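Local coordinates for hypothetical sugar ABC-transporter sugar binding protein (Arthrobacter globiformis, PDB 7BVT) that binds the cyclic tetrasaccharide cyclic alpha-maltosyl-1,6-maltose, probably to deliver it to an ABC transporter for uptake, at residues T31-W36 with T72-S77. Numbering follows the deposited sequence.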
ATOM      1  N   THR A  31     -19.747  11.136  13.500  1.00 19.40           N
ATOM      2  CA  THR A  31     -18.808  11.937  12.710  1.00 20.60           C
ATOM      3  C   THR A  31     -17.726  11.048  12.082  1.00 20.65           C
ATOM      4  O   THR A  31     -17.239  10.139  12.757  1.00 20.87           O
ATOM      5  CB  THR A  31     -18.208  13.041  13.546  1.00 23.04           C
ATOM      6  OG1 THR A  31     -17.528  12.481  14.664  1.00 25.81           O
ATOM      7  CG2 THR A  31     -19.298  14.018  13.970  1.00 24.07           C
ATOM      8  N   VAL A  32     -17.360  11.361  10.858  1.00 19.20           N
ATOM      9  CA  VAL A  32     -16.293  10.649  10.095  1.00 18.83           C
ATOM     10  C   VAL A  32     -15.313  11.698   9.622  1.00 19.42           C
ATOM     11  O   VAL A  32     -15.774  12.617   8.951  1.00 20.28           O
ATOM     12  CB  VAL A  32     -16.838   9.867   8.902  1.00 19.97           C
ATOM     13  CG1 VAL A  32     -15.691   9.236   8.132  1.00 21.80           C
ATOM     14  CG2 VAL A  32     -17.833   8.823   9.329  1.00 22.73           C
ATOM     15  N   TRP A  33     -14.053  11.553   9.952  1.00 17.53           N
ATOM     16  CA  TRP A  33     -12.986  12.364   9.343  1.00 18.36           C
ATOM     17  C   TRP A  33     -12.192  11.494   8.373  1.00 21.89           C
ATOM     18  O   TRP A  33     -11.854  10.349   8.729  1.00 20.05           O
ATOM     19  CB  TRP A  33     -12.061  12.955  10.365  1.00 19.23           C
ATOM     20  CG  TRP A  33     -12.681  13.881  11.367  1.00 20.56           C
ATOM     21  CD1 TRP A  33     -13.932  14.385  11.348  1.00 23.83           C
ATOM     22  CD2 TRP A  33     -12.029  14.475  12.488  1.00 22.29           C
ATOM     23  NE1 TRP A  33     -14.111  15.229  12.410  1.00 23.22           N
ATOM     24  CE2 TRP A  33     -12.978  15.311  13.118  1.00 24.82           C
ATOM     25  CE3 TRP A  33     -10.750  14.385  13.015  1.00 23.56           C
ATOM     26  CZ2 TRP A  33     -12.697  16.004  14.295  1.00 24.69           C
ATOM     27  CZ3 TRP A  33     -10.456  15.120  14.146  1.00 27.79           C
ATOM     28  CH2 TRP A  33     -11.421  15.898  14.774  1.00 26.31           C
ATOM     29  N   HIS A  34     -11.890  12.036   7.204  1.00 20.06           N
ATOM     30  CA  HIS A  34     -11.142  11.314   6.158  1.00 18.17           C
ATOM     31  C   HIS A  34     -10.284  12.350   5.453  1.00 22.54           C
ATOM     32  O   HIS A  34     -10.512  13.533   5.746  1.00 21.91           O
ATOM     33  CB  HIS A  34     -12.057  10.615   5.200  1.00 19.57           C
ATOM     34  CG  HIS A  34     -12.870  11.602   4.449  1.00 19.79           C
ATOM     35  ND1 HIS A  34     -12.397  12.183   3.289  1.00 20.65           N
ATOM     36  CD2 HIS A  34     -14.123  12.068   4.678  1.00 21.77           C
ATOM     37  CE1 HIS A  34     -13.361  12.970   2.804  1.00 21.20           C
ATOM     38  NE2 HIS A  34     -14.424  12.950   3.638  1.00 21.44           N
ATOM     39  N   TYR A  35      -9.399  11.920   4.576  1.00 20.39           N
ATOM     40  CA  TYR A  35      -8.497  12.867   3.856  1.00 20.96           C
ATOM     41  C   TYR A  35      -8.758  12.812   2.353  1.00 22.48           C
ATOM     42  O   TYR A  35      -7.942  13.381   1.606  1.00 24.19           O
ATOM     43  CB  TYR A  35      -7.015  12.674   4.235  1.00 23.35           C
ATOM     44  CG  TYR A  35      -6.436  11.286   4.072  1.00 21.57           C
ATOM     45  CD1 TYR A  35      -6.476  10.618   2.866  1.00 22.83           C
ATOM     46  CD2 TYR A  35      -5.811  10.652   5.125  1.00 23.41           C
ATOM     47  CE1 TYR A  35      -5.944   9.336   2.702  1.00 20.03           C
ATOM     48  CE2 TYR A  35      -5.248   9.391   4.973  1.00 22.07           C
ATOM     49  CZ  TYR A  35      -5.317   8.738   3.761  1.00 21.20           C
ATOM     50  OH  TYR A  35      -4.735   7.495   3.652  1.00 20.75           O
ATOM     51  N   TRP A  36      -9.806  12.154   1.891  1.00 20.54           N
ATOM     52  CA  TRP A  36     -10.076  12.055   0.436  1.00 21.06           C
ATOM     53  C   TRP A  36     -10.393  13.447  -0.149  1.00 25.67           C
ATOM     54  O   TRP A  36     -11.125  14.246   0.505  1.00 24.44           O
ATOM     55  CB  TRP A  36     -11.199  11.065   0.143  1.00 22.26           C
ATOM     56  CG  TRP A  36     -10.799   9.645   0.421  1.00 20.93           C
ATOM     57  CD1 TRP A  36      -9.705   8.969  -0.039  1.00 21.36           C
ATOM     58  CD2 TRP A  36     -11.554   8.689   1.170  1.00 19.51           C
ATOM     59  NE1 TRP A  36      -9.734   7.665   0.365  1.00 19.27           N
ATOM     60  CE2 TRP A  36     -10.845   7.465   1.127  1.00 17.72           C
ATOM     61  CE3 TRP A  36     -12.750   8.747   1.884  1.00 21.12           C
ATOM     62  CZ2 TRP A  36     -11.300   6.321   1.780  1.00 20.09           C
ATOM     63  CZ3 TRP A  36     -13.211   7.605   2.497  1.00 20.44           C
ATOM     64  CH2 TRP A  36     -12.480   6.428   2.465  1.00 19.94           C
ATOM     65  N   THR A  72      -2.001  15.369  13.493  1.00 21.73           N
ATOM     66  CA  THR A  72      -1.883  16.488  14.456  1.00 22.57           C
ATOM     67  C   THR A  72      -3.284  16.923  14.923  1.00 22.58           C
ATOM     68  O   THR A  72      -3.464  17.185  16.094  1.00 24.22           O
ATOM     69  CB  THR A  72      -1.050  17.638  13.879  1.00 26.95           C
ATOM     70  OG1 THR A  72       0.277  17.157  13.634  1.00 30.37           O
ATOM     71  CG2 THR A  72      -0.979  18.792  14.853  1.00 25.07           C
ATOM     72  N   LYS A  73      -4.281  16.880  14.066  1.00 21.23           N
ATOM     73  CA  LYS A  73      -5.668  17.164  14.488  1.00 21.09           C
ATOM     74  C   LYS A  73      -6.144  16.110  15.503  1.00 22.26           C
ATOM     75  O   LYS A  73      -6.806  16.451  16.516  1.00 22.66           O
ATOM     76  CB  LYS A  73      -6.562  17.230  13.266  1.00 24.51           C
ATOM     77  CG  LYS A  73      -7.985  17.561  13.602  1.00 28.82           C
ATOM     78  CD  LYS A  73      -8.699  18.390  12.644  1.00 28.63           C
ATOM     79  CE  LYS A  73     -10.126  18.526  13.123  1.00 33.13           C
ATOM     80  NZ  LYS A  73     -10.573  19.929  13.102  1.00 32.04           N
ATOM     81  N   LEU A  74      -5.880  14.835  15.242  1.00 18.80           N
ATOM     82  CA  LEU A  74      -6.309  13.816  16.226  1.00 19.21           C
ATOM     83  C   LEU A  74      -5.627  13.998  17.584  1.00 18.92           C
ATOM     84  O   LEU A  74      -6.324  13.838  18.595  1.00 19.41           O
ATOM     85  CB  LEU A  74      -6.033  12.438  15.648  1.00 16.82           C
ATOM     86  CG  LEU A  74      -6.892  12.041  14.466  1.00 17.63           C
ATOM     87  CD1 LEU A  74      -6.429  10.683  13.952  1.00 20.33           C
ATOM     88  CD2 LEU A  74      -8.342  11.979  14.803  1.00 18.51           C
ATOM     89  N   ARG A  75      -4.323  14.341  17.650  1.00 19.12           N
ATOM     90  CA  ARG A  75      -3.639  14.543  18.927  1.00 18.59           C
ATOM     91  C   ARG A  75      -4.309  15.698  19.689  1.00 21.22           C
ATOM     92  O   ARG A  75      -4.512  15.585  20.878  1.00 23.20           O
ATOM     93  CB  ARG A  75      -2.144  14.755  18.697  1.00 23.76           C
ATOM     94  CG  ARG A  75      -1.427  13.530  18.152  1.00 27.68           C
ATOM     95  CD  ARG A  75       0.078  13.778  18.129  1.00 33.04           C
ATOM     96  NE  ARG A  75       0.765  12.869  17.195  1.00 37.36           N
ATOM     97  CZ  ARG A  75       1.166  13.187  15.954  1.00 39.87           C
ATOM     98  NH1 ARG A  75       1.003  14.409  15.465  1.00 38.46           N
ATOM     99  NH2 ARG A  75       1.774  12.271  15.215  1.00 43.65           N
ATOM    100  N   ALA A  76      -4.591  16.808  19.004  1.00 21.51           N
ATOM    101  CA  ALA A  76      -5.236  17.973  19.653  1.00 20.82           C
ATOM    102  C   ALA A  76      -6.644  17.580  20.150  1.00 20.94           C
ATOM    103  O   ALA A  76      -7.050  17.913  21.291  1.00 21.36           O
ATOM    104  CB  ALA A  76      -5.291  19.117  18.674  1.00 21.82           C
ATOM    105  N   SER A  77      -7.366  16.831  19.333  1.00 21.81           N
ATOM    106  CA  SER A  77      -8.749  16.398  19.604  1.00 21.48           C
ATOM    107  C   SER A  77      -8.766  15.431  20.810  1.00 23.71           C
ATOM    108  O   SER A  77      -9.767  15.430  21.574  1.00 21.53           O
ATOM    109  CB  SER A  77      -9.352  15.798  18.356  1.00 22.70           C
ATOM    110  OG  SER A  77      -9.596  16.778  17.319  1.00 26.15           O
TER
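Trp33 reaches from its strand to the helix and meets Lys73, Leu74 and Ser77 with the six-membered part of its indole. The Lys73 side chain runs over one face, its direction about perpendicular to that of the Trp33 side chain. Its CE sits 3.7 Å from the centroid of the six-membered ring of Trp33, a CH-pi contact offset toward the rim. Lys73 CG also touches Trp33 CZ3, at 3.5 Å. Lys73 NZ makes an off-centre cation-pi contact, 4.9 Å from the centroid of the Trp33 six-membered ring. Lys73 CG stands opposite the backbone N (chi1 -178°), and bends at chi2 and chi4 carry CE over the ring.

Ser77 comes to the edge instead. Its OG lies near the ring plane, 3.3 Å from Trp33 CH2. Leu74 approaches obliquely from the other side of the plane from Lys73 CE, with CD2 3.8 Å from Trp33 CZ3. Pro84 also touches Trp33.

One helical turn separates Lys73 from Ser77, and the backbone bond from Ser77 N to Lys73 O (2.9 Å) fixes their spacing. Leu74 also packs on Ile97 of helix 94-100. On the strand side, Trp33 is held by backbone hydrogen bonds to Ile86 and Ile88.

The strand and helix axes run roughly antiparallel, at 145°. Strand 28-34 pairs in parallel with strands 58-64 and 86-90, and helix 70-80 connects those two neighbours. This is a beta-alpha-beta crossover in one alpha/beta lobe of a periplasmic-type solute-binding fold, with a tryptophan of the central strand packed against the crossover helix.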